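Local coordinates for glucan-binding protein C, GbpC (Streptococcus mutans UA159, PDB 5UQZ) that probably binds glucan at the streptococcal cell wall and appears to mediate both sucrose-dependent and sucrose-independent adherence, with a calcium ion bound in its beta-supersandwich domain, at residues E59-L64 with G215-M220; L83-R88 with A113-P118; S150-N155 with M199-Y204; S160-E165 with I182-S187. All coordinates share one frame; numbering follows the deposited sequence. Where two conformers were deposited one is given.

Contact 1 of 4, residues E59-L64 with G215-M220; sequences EKAQGL and GNNAIM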
loop_
_atom_site.group_PDB
_atom_site.type_symbol
_atom_site.label_atom_id
_atom_site.label_comp_id
_atom_site.label_asym_id
_atom_site.label_seq_id
_atom_site.Cartn_x
_atom_site.Cartn_y
_atom_site.Cartn_z
ATOM N N GLU A 59 7.794 -13.469 11.675
ATOM C CA GLU A 59 8.624 -13.204 12.837
ATOM C C GLU A 59 9.840 -14.134 12.893
ATOM O O GLU A 59 10.966 -13.695 13.147
ATOM C CB GLU A 59 7.757 -13.360 14.096
ATOM C CG GLU A 59 8.434 -12.930 15.364
ATOM C CD GLU A 59 7.452 -12.664 16.484
ATOM O OE1 GLU A 59 6.345 -12.146 16.213
ATOM O OE2 GLU A 59 7.807 -12.968 17.639
ATOM N N LYS A 60 9.636 -15.419 12.642
ATOM C CA LYS A 60 10.683 -16.387 12.944
ATOM C C LYS A 60 11.784 -16.422 11.896
ATOM O O LYS A 60 12.909 -16.824 12.236
ATOM C CB LYS A 60 10.055 -17.773 13.156
ATOM C CG LYS A 60 9.173 -17.852 14.411
ATOM C CD LYS A 60 8.486 -19.255 14.594
ATOM C CE LYS A 60 9.489 -20.370 14.888
ATOM N NZ LYS A 60 10.090 -20.179 16.240
ATOM N N ALA A 61 11.460 -16.122 10.643
ATOM C CA ALA A 61 12.421 -16.325 9.573
ATOM C C ALA A 61 13.027 -15.016 9.086
ATOM O O ALA A 61 13.901 -15.058 8.219
ATOM C CB ALA A 61 11.788 -17.013 8.379
ATOM N N GLN A 62 12.553 -13.873 9.574
ATOM C CA GLN A 62 12.977 -12.602 8.985
ATOM C C GLN A 62 14.433 -12.296 9.279
ATOM O O GLN A 62 14.830 -12.106 10.441
ATOM C CB GLN A 62 12.097 -11.467 9.515
ATOM C CG GLN A 62 12.532 -10.073 9.001
ATOM C CD GLN A 62 12.231 -9.942 7.522
ATOM O OE1 GLN A 62 12.943 -10.533 6.697
ATOM N NE2 GLN A 62 11.184 -9.148 7.186
ATOM N N GLY A 63 15.248 -12.205 8.241
ATOM C CA GLY A 63 16.611 -11.728 8.334
ATOM C C GLY A 63 16.838 -10.427 7.592
ATOM O O GLY A 63 17.964 -9.910 7.627
ATOM N N LEU A 64 15.827 -9.910 6.903
ATOM C CA LEU A 64 15.972 -8.694 6.115
ATOM C C LEU A 64 15.495 -7.516 6.961
ATOM O O LEU A 64 14.387 -7.546 7.503
ATOM C CB LEU A 64 15.121 -8.779 4.853
ATOM C CG LEU A 64 15.204 -7.515 3.959
ATOM C CD1 LEU A 64 16.568 -7.374 3.317
ATOM C CD2 LEU A 64 14.133 -7.622 2.857
ATOM N N GLY A 215 18.707 -18.621 1.617
ATOM C CA GLY A 215 18.368 -19.020 2.972
ATOM C C GLY A 215 16.912 -18.739 3.306
ATOM O O GLY A 215 16.434 -19.130 4.374
ATOM N N ASN A 216 16.190 -18.060 2.410
ATOM C CA ASN A 216 14.760 -17.847 2.587
ATOM C C ASN A 216 14.441 -16.989 3.792
ATOM O O ASN A 216 13.400 -17.147 4.450
ATOM C CB ASN A 216 13.958 -19.145 2.563
ATOM C CG ASN A 216 13.920 -19.770 1.197
ATOM O OD1 ASN A 216 14.488 -19.251 0.234
ATOM N ND2 ASN A 216 13.282 -20.934 1.099
ATOM N N ASN A 217 15.328 -16.013 4.080
ATOM C CA ASN A 217 15.114 -15.107 5.209
ATOM C C ASN A 217 14.666 -13.712 4.778
ATOM O O ASN A 217 14.542 -12.833 5.638
ATOM C CB ASN A 217 16.372 -15.012 6.072
ATOM C CG ASN A 217 16.792 -16.376 6.626
ATOM O OD1 ASN A 217 17.854 -16.904 6.277
ATOM N ND2 ASN A 217 15.928 -16.950 7.475
ATOM N N ALA A 218 14.420 -13.461 3.490
ATOM C CA ALA A 218 13.971 -12.131 3.080
ATOM C C ALA A 218 12.454 -12.142 3.037
ATOM O O ALA A 218 11.848 -12.515 2.030
ATOM C CB ALA A 218 14.577 -11.714 1.737
ATOM N N ILE A 219 11.808 -11.694 4.114
ATOM C CA ILE A 219 10.354 -11.631 4.142
ATOM C C ILE A 219 9.972 -10.207 3.772
ATOM O O ILE A 219 10.397 -9.246 4.430
ATOM C CB ILE A 219 9.763 -12.050 5.496
ATOM C CG1 ILE A 219 10.397 -13.355 6.027
ATOM C CG2 ILE A 219 8.228 -12.211 5.339
ATOM C CD1 ILE A 219 10.354 -14.527 5.083
ATOM N N MET A 220 9.202 -10.049 2.709
ATOM C CA MET A 220 8.891 -8.727 2.189
ATOM C C MET A 220 7.388 -8.499 2.162
ATOM O O MET A 220 6.582 -9.414 1.956
ATOM C CB MET A 220 9.497 -8.560 0.810
ATOM C CG MET A 220 11.018 -8.654 0.909
ATOM S SD MET A 220 11.908 -8.098 -0.523
ATOM C CE MET A 220 11.629 -6.336 -0.347
#
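Ile219 meets Gln62, whose carboxamide lies against the isoleucine backbone and bonds to it twice. Gln62 NE2 donates to Ile219 O at 2.9 Å, with the acceptor close to the amide plane. Gln62 OE1 accepts from Ile219 N at 3.1 Å. The same oxygen takes Leu64 N from its own segment, and the two donors approach from opposite faces of the carboxamide. Three bonds therefore fix the rotation of this group. A chi2 of 70° turns Gln62 CD back toward Ile219. Ile219 CB packs 3.6 Å from Gln62 NE2, and its CD1 lies 4.4 Å from Ala61 CB.

Leu64 packs along the other segment. Its CB is 4.0 Å from Ala218 CA, and its CD2 is 3.8 Å from Met220 CG. Tyr144 touches Leu64 as well.

Asn217 both donates and accepts. Its ND2 donates to Ala61 O at 2.9 Å, nearly in its own amide plane, while OD1 turns to Asn145. The carbonyl of Asn217 accepts from Gly63 N at 2.8 Å, in plane and on a lone pair. Leu64 N adds a weak bond to that oxygen.

At Ile219 a side-chain amide thus pairs with a strand backbone as a neighbouring strand would. The arrangement ties the loop after helix 57-60 to the start of strand 219-222, an outer strand of a three-stranded antiparallel sheet.

Contact 2 of 4, residues L83-R88 with A113-P118; sequences LTKEAR and ANPYDP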
loop_
_atom_site.group_PDB
_atom_site.type_symbol
_atom_site.label_atom_id
_atom_site.label_comp_id
_atom_site.label_asym_id
_atom_site.label_seq_id
_atom_site.Cartn_x
_atom_site.Cartn_y
_atom_site.Cartn_z
ATOM N N LEU A 83 9.854 13.644 -16.852
ATOM C CA LEU A 83 8.934 14.766 -16.768
ATOM C C LEU A 83 9.731 16.021 -16.460
ATOM O O LEU A 83 10.516 16.047 -15.517
ATOM C CB LEU A 83 7.918 14.470 -15.653
ATOM C CG LEU A 83 6.812 15.496 -15.490
ATOM C CD1 LEU A 83 5.858 15.463 -16.675
ATOM C CD2 LEU A 83 6.044 15.226 -14.157
ATOM N N THR A 84 9.514 17.079 -17.227
ATOM C CA THR A 84 10.239 18.317 -16.937
ATOM C C THR A 84 9.816 18.857 -15.573
ATOM O O THR A 84 8.704 18.619 -15.089
ATOM C CB THR A 84 10.003 19.389 -18.011
ATOM O OG1 THR A 84 8.621 19.795 -17.929
ATOM C CG2 THR A 84 10.403 18.892 -19.402
ATOM N N LYS A 85 10.712 19.588 -14.926
ATOM C CA LYS A 85 10.328 20.175 -13.656
ATOM C C LYS A 85 9.203 21.178 -13.811
ATOM O O LYS A 85 8.360 21.286 -12.922
ATOM C CB LYS A 85 11.528 20.766 -12.906
ATOM C CG LYS A 85 12.400 19.659 -12.299
ATOM C CD LYS A 85 13.368 20.163 -11.290
ATOM C CE LYS A 85 14.117 19.004 -10.615
ATOM N NZ LYS A 85 15.070 19.514 -9.582
ATOM N N GLU A 86 9.173 21.930 -14.921
ATOM C CA GLU A 86 8.039 22.824 -15.152
ATOM C C GLU A 86 6.721 22.076 -15.208
ATOM O O GLU A 86 5.727 22.519 -14.637
ATOM C CB GLU A 86 8.252 23.620 -16.428
ATOM C CG GLU A 86 7.092 24.566 -16.699
ATOM C CD GLU A 86 7.428 25.522 -17.792
ATOM O OE1 GLU A 86 8.439 25.310 -18.484
ATOM O OE2 GLU A 86 6.664 26.483 -17.959
ATOM N N ALA A 87 6.693 20.926 -15.886
ATOM C CA ALA A 87 5.447 20.158 -15.932
ATOM C C ALA A 87 5.106 19.545 -14.581
ATOM O O ALA A 87 3.927 19.518 -14.193
ATOM C CB ALA A 87 5.537 19.097 -17.028
ATOM N N ARG A 88 6.105 19.052 -13.836
ATOM C CA ARG A 88 5.852 18.581 -12.483
ATOM C C ARG A 88 5.216 19.683 -11.635
ATOM O O ARG A 88 4.221 19.457 -10.942
ATOM C CB ARG A 88 7.153 18.094 -11.857
ATOM C CG ARG A 88 6.939 17.432 -10.459
ATOM C CD ARG A 88 8.216 17.356 -9.637
ATOM N NE ARG A 88 8.823 18.673 -9.464
ATOM C CZ ARG A 88 10.019 18.904 -8.914
ATOM N NH1 ARG A 88 10.754 17.914 -8.432
ATOM N NH2 ARG A 88 10.477 20.142 -8.844
ATOM N N ALA A 113 16.776 14.208 -21.310
ATOM C CA ALA A 113 17.850 14.458 -20.363
ATOM C C ALA A 113 17.265 14.602 -18.952
ATOM O O ALA A 113 16.449 15.495 -18.691
ATOM C CB ALA A 113 18.582 15.739 -20.756
ATOM N N ASN A 114 17.725 13.778 -18.040
ATOM C CA ASN A 114 17.169 13.784 -16.689
ATOM C C ASN A 114 17.408 15.136 -16.008
ATOM O O ASN A 114 18.572 15.522 -15.820
ATOM C CB ASN A 114 17.901 12.708 -15.887
ATOM C CG ASN A 114 17.299 12.519 -14.473
ATOM O OD1 ASN A 114 16.343 13.226 -14.093
ATOM N ND2 ASN A 114 17.820 11.557 -13.720
ATOM N N PRO A 115 16.367 15.863 -15.574
ATOM C CA PRO A 115 16.595 17.118 -14.872
ATOM C C PRO A 115 16.669 16.941 -13.367
ATOM O O PRO A 115 16.893 17.942 -12.669
ATOM C CB PRO A 115 15.353 17.932 -15.231
ATOM C CG PRO A 115 14.253 16.887 -15.309
ATOM C CD PRO A 115 14.927 15.626 -15.892
ATOM N N TYR A 116 16.421 15.752 -12.826
ATOM C CA TYR A 116 16.351 15.517 -11.389
ATOM C C TYR A 116 17.734 15.165 -10.848
ATOM O O TYR A 116 18.505 14.412 -11.455
ATOM C CB TYR A 116 15.343 14.402 -11.044
ATOM C CG TYR A 116 13.945 14.768 -11.485
ATOM C CD1 TYR A 116 13.112 15.559 -10.683
ATOM C CD2 TYR A 116 13.453 14.378 -12.716
ATOM C CE1 TYR A 116 11.890 15.982 -11.103
ATOM C CE2 TYR A 116 12.203 14.791 -13.174
ATOM C CZ TYR A 116 11.431 15.577 -12.357
ATOM O OH TYR A 116 10.201 16.044 -12.806
ATOM N N ASP A 117 18.053 15.704 -9.684
ATOM C CA ASP A 117 19.270 15.354 -8.984
ATOM C C ASP A 117 19.179 13.893 -8.536
ATOM O O ASP A 117 18.080 13.388 -8.274
ATOM C CB ASP A 117 19.348 16.237 -7.748
ATOM C CG ASP A 117 20.692 16.154 -7.074
ATOM O OD1 ASP A 117 21.613 16.889 -7.483
ATOM O OD2 ASP A 117 20.871 15.337 -6.149
ATOM N N PRO A 118 20.316 13.196 -8.411
ATOM C CA PRO A 118 20.247 11.818 -7.900
ATOM C C PRO A 118 19.579 11.698 -6.543
ATOM O O PRO A 118 19.096 10.621 -6.169
ATOM C CB PRO A 118 21.714 11.389 -7.847
ATOM C CG PRO A 118 22.376 12.189 -8.891
ATOM C CD PRO A 118 21.664 13.544 -8.879
#
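Tyr116 CG stands anti to its carbonyl carbon (chi1 -61°), and the ring leads from there toward Leu83, Lys85 and Arg88. Lys85 CG is also anti to its carbonyl carbon (chi1 -74°), which puts it 3.9 Å from Tyr116 CE1. Beyond CG the lysine chain is extended and runs alongside the tyrosine in the opposite sense.

The phenol end makes the one hydrogen bond between the segments. Tyr116 OH donates to Leu83 O at 2.7 Å, from above the carbonyl plane. Leu83 O also lies near the plane of the ring, at its edge, and Pro115 CG is 3.8 Å from the same oxygen.

Long side chains of helix 85-91 make further contacts. Lys85 CE lies 3.6 Å from Tyr116 CD1 and equally close to Pro115 O. Arg88 NH1 meets the ring at its edge, 3.5 Å from Tyr116 CE1. The guanidinium and ring planes are 63° apart, so the two groups do not stack. Lys85 CG in turn lies over one face of the guanidinium, toward its rim.

Both segments have local order of their own. Thr84 is the N-cap of the helix, and its OG1 accepts from Ala87 N. Asn114 OD1 accepts from Tyr116 N in an Asx turn, just before the ring.

Lys85 NZ forms a salt bridge with Glu120, which also has a long, weak ion pair with Arg88. The acid probably offsets the two positive charges beside the ring. The chemistry is that of aliphatic lysine carbons and an arginine nitrogen beside a tyrosine whose hydroxyl is held by one short bond.

Contact 3 of 4, residues S150-N155 with M199-Y204; sequences SKVKIN and MQIIFY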
loop_
_atom_site.group_PDB
_atom_site.type_symbol
_atom_site.label_atom_id
_atom_site.label_comp_id
_atom_site.label_asym_id
_atom_site.label_seq_id
_atom_site.Cartn_x
_atom_site.Cartn_y
_atom_site.Cartn_z
ATOM N N SER A 150 24.849 -2.329 0.925
ATOM C CA SER A 150 25.527 -1.123 0.441
ATOM C C SER A 150 24.812 -0.472 -0.724
ATOM O O SER A 150 25.094 0.702 -1.020
ATOM C CB SER A 150 26.933 -1.482 -0.024
ATOM O OG SER A 150 26.856 -2.338 -1.176
ATOM N N LYS A 151 23.930 -1.187 -1.393
ATOM C CA LYS A 151 23.372 -0.750 -2.661
ATOM C C LYS A 151 22.208 -1.665 -2.951
ATOM O O LYS A 151 22.210 -2.832 -2.517
ATOM C CB LYS A 151 24.483 -0.906 -3.753
ATOM C CG LYS A 151 24.066 -0.588 -5.160
ATOM C CD LYS A 151 25.271 -0.569 -6.081
ATOM C CE LYS A 151 25.923 -1.897 -6.297
ATOM N NZ LYS A 151 27.029 -1.758 -7.333
ATOM N N VAL A 152 21.235 -1.162 -3.695
ATOM C CA VAL A 152 20.098 -1.947 -4.141
ATOM C C VAL A 152 19.943 -1.664 -5.627
ATOM O O VAL A 152 20.012 -0.507 -6.038
ATOM C CB VAL A 152 18.781 -1.571 -3.396
ATOM C CG1 VAL A 152 17.653 -2.510 -3.768
ATOM C CG2 VAL A 152 19.012 -1.570 -1.859
ATOM N N LYS A 153 19.669 -2.700 -6.421
ATOM C CA LYS A 153 19.269 -2.499 -7.806
ATOM C C LYS A 153 17.846 -3.001 -7.973
ATOM O O LYS A 153 17.539 -4.115 -7.536
ATOM C CB LYS A 153 20.211 -3.200 -8.793
ATOM C CG LYS A 153 19.827 -2.959 -10.252
ATOM C CD LYS A 153 20.950 -3.336 -11.226
ATOM C CE LYS A 153 21.265 -4.785 -11.289
ATOM N NZ LYS A 153 22.160 -5.000 -12.483
ATOM N N ILE A 154 16.995 -2.178 -8.582
ATOM C CA ILE A 154 15.642 -2.610 -8.907
ATOM C C ILE A 154 15.425 -2.387 -10.380
ATOM O O ILE A 154 15.570 -1.257 -10.879
ATOM C CB ILE A 154 14.564 -1.898 -8.052
ATOM C CG1 ILE A 154 14.909 -2.007 -6.567
ATOM C CG2 ILE A 154 13.189 -2.529 -8.380
ATOM C CD1 ILE A 154 13.869 -1.380 -5.634
ATOM N N ASN A 155 15.050 -3.462 -11.094
ATOM C CA ASN A 155 14.634 -3.353 -12.475
ATOM C C ASN A 155 13.123 -3.313 -12.523
ATOM O O ASN A 155 12.454 -4.021 -11.769
ATOM C CB ASN A 155 15.133 -4.589 -13.252
ATOM C CG ASN A 155 16.628 -4.608 -13.381
ATOM O OD1 ASN A 155 17.298 -3.581 -13.225
ATOM N ND2 ASN A 155 17.190 -5.782 -13.578
ATOM N N MET A 199 9.036 -6.456 -11.660
ATOM C CA MET A 199 10.162 -5.912 -10.925
ATOM C C MET A 199 11.067 -7.035 -10.461
ATOM O O MET A 199 10.628 -8.166 -10.218
ATOM C CB MET A 199 9.754 -5.032 -9.798
ATOM C CG MET A 199 8.683 -5.249 -8.961
ATOM S SD MET A 199 8.285 -3.659 -7.996
ATOM C CE MET A 199 9.766 -3.509 -7.010
ATOM N N GLN A 200 12.336 -6.659 -10.248
ATOM C CA GLN A 200 13.280 -7.568 -9.611
ATOM C C GLN A 200 14.219 -6.738 -8.764
ATOM O O GLN A 200 14.761 -5.729 -9.247
ATOM C CB GLN A 200 14.060 -8.400 -10.635
ATOM C CG GLN A 200 14.932 -9.412 -9.959
ATOM C CD GLN A 200 15.669 -10.343 -10.945
ATOM O OE1 GLN A 200 15.753 -10.061 -12.142
ATOM N NE2 GLN A 200 16.214 -11.427 -10.424
ATOM N N ILE A 201 14.435 -7.153 -7.512
ATOM C CA ILE A 201 15.280 -6.435 -6.548
ATOM C C ILE A 201 16.524 -7.253 -6.269
ATOM O O ILE A 201 16.438 -8.461 -6.005
ATOM C CB ILE A 201 14.498 -6.238 -5.238
ATOM C CG1 ILE A 201 13.200 -5.451 -5.469
ATOM C CG2 ILE A 201 15.405 -5.523 -4.212
ATOM C CD1 ILE A 201 12.248 -5.478 -4.249
ATOM N N ILE A 202 17.684 -6.592 -6.304
ATOM C CA ILE A 202 18.944 -7.232 -5.948
ATOM C C ILE A 202 19.585 -6.380 -4.849
ATOM O O ILE A 202 19.701 -5.155 -4.987
ATOM C CB ILE A 202 19.894 -7.334 -7.161
ATOM C CG1 ILE A 202 19.283 -8.213 -8.266
ATOM C CG2 ILE A 202 21.228 -7.925 -6.718
ATOM C CD1 ILE A 202 20.090 -8.223 -9.516
ATOM N N PHE A 203 19.974 -7.033 -3.753
ATOM C CA PHE A 203 20.688 -6.377 -2.666
ATOM C C PHE A 203 22.174 -6.687 -2.795
ATOM O O PHE A 203 22.547 -7.799 -3.144
ATOM C CB PHE A 203 20.181 -6.899 -1.314
ATOM C CG PHE A 203 18.692 -6.694 -1.104
ATOM C CD1 PHE A 203 18.186 -5.419 -0.800
ATOM C CD2 PHE A 203 17.803 -7.752 -1.205
ATOM C CE1 PHE A 203 16.842 -5.220 -0.562
ATOM C CE2 PHE A 203 16.461 -7.555 -0.944
ATOM C CZ PHE A 203 15.966 -6.310 -0.625
ATOM N N TYR A 204 23.031 -5.729 -2.422
ATOM C CA TYR A 204 24.474 -5.919 -2.509
ATOM C C TYR A 204 25.101 -5.747 -1.127
ATOM O O TYR A 204 24.660 -4.897 -0.333
ATOM C CB TYR A 204 25.134 -4.871 -3.457
ATOM C CG TYR A 204 24.652 -4.971 -4.869
ATOM C CD1 TYR A 204 23.433 -4.439 -5.268
ATOM C CD2 TYR A 204 25.453 -5.569 -5.845
ATOM C CE1 TYR A 204 23.003 -4.532 -6.579
ATOM C CE2 TYR A 204 25.029 -5.626 -7.179
ATOM C CZ TYR A 204 23.797 -5.107 -7.523
ATOM O OH TYR A 204 23.355 -5.131 -8.826
HETATM O O HOH W 1 24.808 -2.492 -9.667
HETATM O O HOH W 2 15.472 -8.114 -14.028
#
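Lys151 and Tyr204 meet on one face of the antiparallel pair, while Val152, Ile154, Ile201 and Phe203 pack on the other. The latter face is buried. Val152 CG1 touches Ile201 CG2 at 3.8 Å, and Ile154 CG2 touches Met199 CE at the same distance. Phe66 meets Phe203 edge-to-face. The backbone pairing is regular at Lys153 with Ile202, bonded both ways at 2.8 Å (N to O), and at Asn155 with Gln200. It is looser at the Tyr204 end, where Ser150 N bonds to Tyr204 O.

On the other face the lysines, Asn155 and Gln200 are partly exposed and carry water, though Tyr204 itself is buried. Bent at chi3 (68°), the Lys151 chain has CE over the ring centre, 3.6 Å from the Tyr204 centroid, a CH-pi contact. NZ adds a cation-pi contact at 4.5 Å from that centroid. Lys153 CE comes within 3.2 Å of Tyr204 OH. One water bridges Tyr204 OH and Lys151 NZ, weakly at the lysine. Another accepts from Asn155 ND2 and donates to Gln200 OE1; Asn155 OD1 bonds to Ser133 and Gln200 NE2 to Gly309.

Strands 151-160 and 194-204 are inner strands of the large antiparallel sheet, flanked by strands 132-137 and 312-319.

Contact 4 of 4, residues S160-E165 with I182-S187; sequences SSTNNE and IGAQTS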
loop_
_atom_site.group_PDB
_atom_site.type_symbol
_atom_site.label_atom_id
_atom_site.label_comp_id
_atom_site.label_asym_id
_atom_site.label_seq_id
_atom_site.Cartn_x
_atom_site.Cartn_y
_atom_site.Cartn_z
ATOM N N SER A 160 1.984 -3.461 -19.593
ATOM C CA SER A 160 0.731 -2.979 -20.178
ATOM C C SER A 160 0.306 -1.724 -19.433
ATOM O O SER A 160 0.753 -1.482 -18.294
ATOM C CB SER A 160 -0.370 -4.032 -20.129
ATOM O OG SER A 160 -0.784 -4.305 -18.775
ATOM N N SER A 161 -0.576 -0.953 -20.068
ATOM C CA SER A 161 -1.146 0.242 -19.444
ATOM C C SER A 161 -2.665 0.244 -19.627
ATOM O O SER A 161 -3.217 -0.481 -20.476
ATOM C CB SER A 161 -0.565 1.495 -20.111
ATOM O OG SER A 161 -1.106 2.628 -19.497
ATOM N N THR A 162 -3.334 1.104 -18.849
ATOM C CA THR A 162 -4.741 1.400 -19.032
ATOM C C THR A 162 -4.993 2.489 -20.082
ATOM O O THR A 162 -6.164 2.722 -20.421
ATOM C CB THR A 162 -5.386 1.775 -17.695
ATOM O OG1 THR A 162 -4.601 2.826 -17.127
ATOM C CG2 THR A 162 -5.364 0.607 -16.731
ATOM N N ASN A 163 -3.940 3.174 -20.556
ATOM C CA ASN A 163 -4.155 4.148 -21.608
ATOM C C ASN A 163 -3.925 3.504 -22.974
ATOM O O ASN A 163 -3.676 2.297 -23.086
ATOM C CB ASN A 163 -3.358 5.438 -21.344
ATOM C CG ASN A 163 -1.843 5.317 -21.574
ATOM O OD1 ASN A 163 -1.359 4.393 -22.263
ATOM N ND2 ASN A 163 -1.101 6.246 -21.013
ATOM N N ASN A 164 -4.073 4.301 -24.033
ATOM C CA ASN A 164 -3.911 3.800 -25.395
ATOM C C ASN A 164 -2.585 4.238 -26.007
ATOM O O ASN A 164 -2.438 4.271 -27.224
ATOM C CB ASN A 164 -5.101 4.174 -26.276
ATOM C CG ASN A 164 -6.324 3.333 -25.948
ATOM O OD1 ASN A 164 -6.183 2.161 -25.641
ATOM N ND2 ASN A 164 -7.510 3.910 -26.067
ATOM N N GLU A 165 -1.606 4.552 -25.170
ATOM C CA GLU A 165 -0.312 5.052 -25.611
ATOM C C GLU A 165 0.835 4.157 -25.160
ATOM O O GLU A 165 2.004 4.509 -25.386
ATOM C CB GLU A 165 -0.090 6.482 -25.085
ATOM C CG GLU A 165 -1.210 7.472 -25.413
ATOM C CD GLU A 165 -1.082 8.779 -24.634
ATOM O OE1 GLU A 165 0.051 9.283 -24.475
ATOM O OE2 GLU A 165 -2.116 9.291 -24.172
ATOM N N ILE A 182 2.677 4.808 -9.657
ATOM C CA ILE A 182 2.477 4.750 -11.112
ATOM C C ILE A 182 1.006 4.924 -11.445
ATOM O O ILE A 182 0.118 4.498 -10.686
ATOM C CB ILE A 182 3.092 3.445 -11.666
ATOM C CG1 ILE A 182 3.028 3.377 -13.175
ATOM C CG2 ILE A 182 2.460 2.191 -11.062
ATOM C CD1 ILE A 182 3.882 2.273 -13.795
ATOM N N GLY A 183 0.734 5.568 -12.583
ATOM C CA GLY A 183 -0.652 5.700 -12.993
ATOM C C GLY A 183 -0.767 6.125 -14.442
ATOM O O GLY A 183 0.205 6.531 -15.077
ATOM N N ALA A 184 -2.003 6.066 -14.948
ATOM C CA ALA A 184 -2.298 6.467 -16.321
ATOM C C ALA A 184 -3.786 6.704 -16.433
ATOM O O ALA A 184 -4.568 6.225 -15.624
ATOM C CB ALA A 184 -1.892 5.366 -17.286
ATOM N N GLN A 185 -4.185 7.412 -17.504
ATOM C CA GLN A 185 -5.614 7.469 -17.817
ATOM C C GLN A 185 -6.145 6.056 -18.045
ATOM O O GLN A 185 -5.403 5.163 -18.495
ATOM C CB GLN A 185 -5.830 8.328 -19.073
ATOM C CG GLN A 185 -7.294 8.437 -19.544
ATOM C CD GLN A 185 -8.227 9.046 -18.471
ATOM O OE1 GLN A 185 -8.581 8.395 -17.472
ATOM N NE2 GLN A 185 -8.715 10.266 -18.727
ATOM N N THR A 186 -7.442 5.852 -17.747
ATOM C CA THR A 186 -8.141 4.634 -18.155
ATOM C C THR A 186 -8.892 4.996 -19.428
ATOM O O THR A 186 -9.969 5.610 -19.386
ATOM C CB THR A 186 -9.100 4.165 -17.063
ATOM O OG1 THR A 186 -8.371 4.038 -15.829
ATOM C CG2 THR A 186 -9.700 2.800 -17.407
ATOM N N SER A 187 -8.289 4.673 -20.568
ATOM C CA SER A 187 -8.783 5.203 -21.830
ATOM C C SER A 187 -10.013 4.473 -22.349
ATOM O O SER A 187 -10.758 5.060 -23.137
ATOM C CB SER A 187 -7.684 5.118 -22.885
ATOM O OG SER A 187 -6.576 5.910 -22.507
#
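Two hydrogen bonds join Thr162 to Gln185 and Ser187, in the loop just after strand 180-184. Ser187 N donates to Thr162 O at 2.9 Å, almost straight at 171°. Thr162 OG1 donates to Gln185 O at 2.8 Å, from above the carbonyl plane. The hydroxyl can do this because it sits between the backbone N and the carbonyl carbon (chi1 53°). Thr186 CA lies near Thr162 O in a long CA-H...O contact.

Turn bonds shape the 160-165 segment. Ser161 OG accepts from Asn163 N at 3.1 Å, an ST turn. Asn163 OD1 accepts from Glu165 N at 2.9 Å, an Asx turn. Ser161 OG also bonds to Ser167, and Asn163 ND2 reaches both Ser167 and Thr102.

Van der Waals packing fills in between. The methyl of Ala184 lies 3.6 Å from Ser161 OG and also touches Thr162 OG1. Ser187 OG comes within 3.1 Å of Asn163 CA. Asn164 ND2 lies 3.4 Å from Ser187 CB, and it hydrogen-bonds to Asn188.

The contact joins the loop between strands 151-160 and 167-172 to the end of strand 180-184. It is built mostly from small polar side chains. Its chemistry implies a buried junction in which backbone carbonyls are satisfied by a threonine hydroxyl and a main-chain N-H, with no charged group taking part.

Along the chain, contact 2 closes first, then contact 3 opens, and contact 4 falls between its two segments. Contact 1 spans all three, joining residues 59-64 to 215-220. Contacts 1 and 3 are neighbours, with centres about 17 Å apart. They touch through Met220 on Ile201 and Leu64 on Phe203. The centres of contacts 2 and 4 are about 37 and 35 Å from that of contact 1. Strand 151-160 runs from contact 3 to the loop of contact 4, centres about 26 Å apart. In the GbpC domain, contact 3 lies within the large sheet, contact 1 at the three-stranded sheet and contact 4 at the four-stranded one. Contact 2 joins helix 85-91 to a loop.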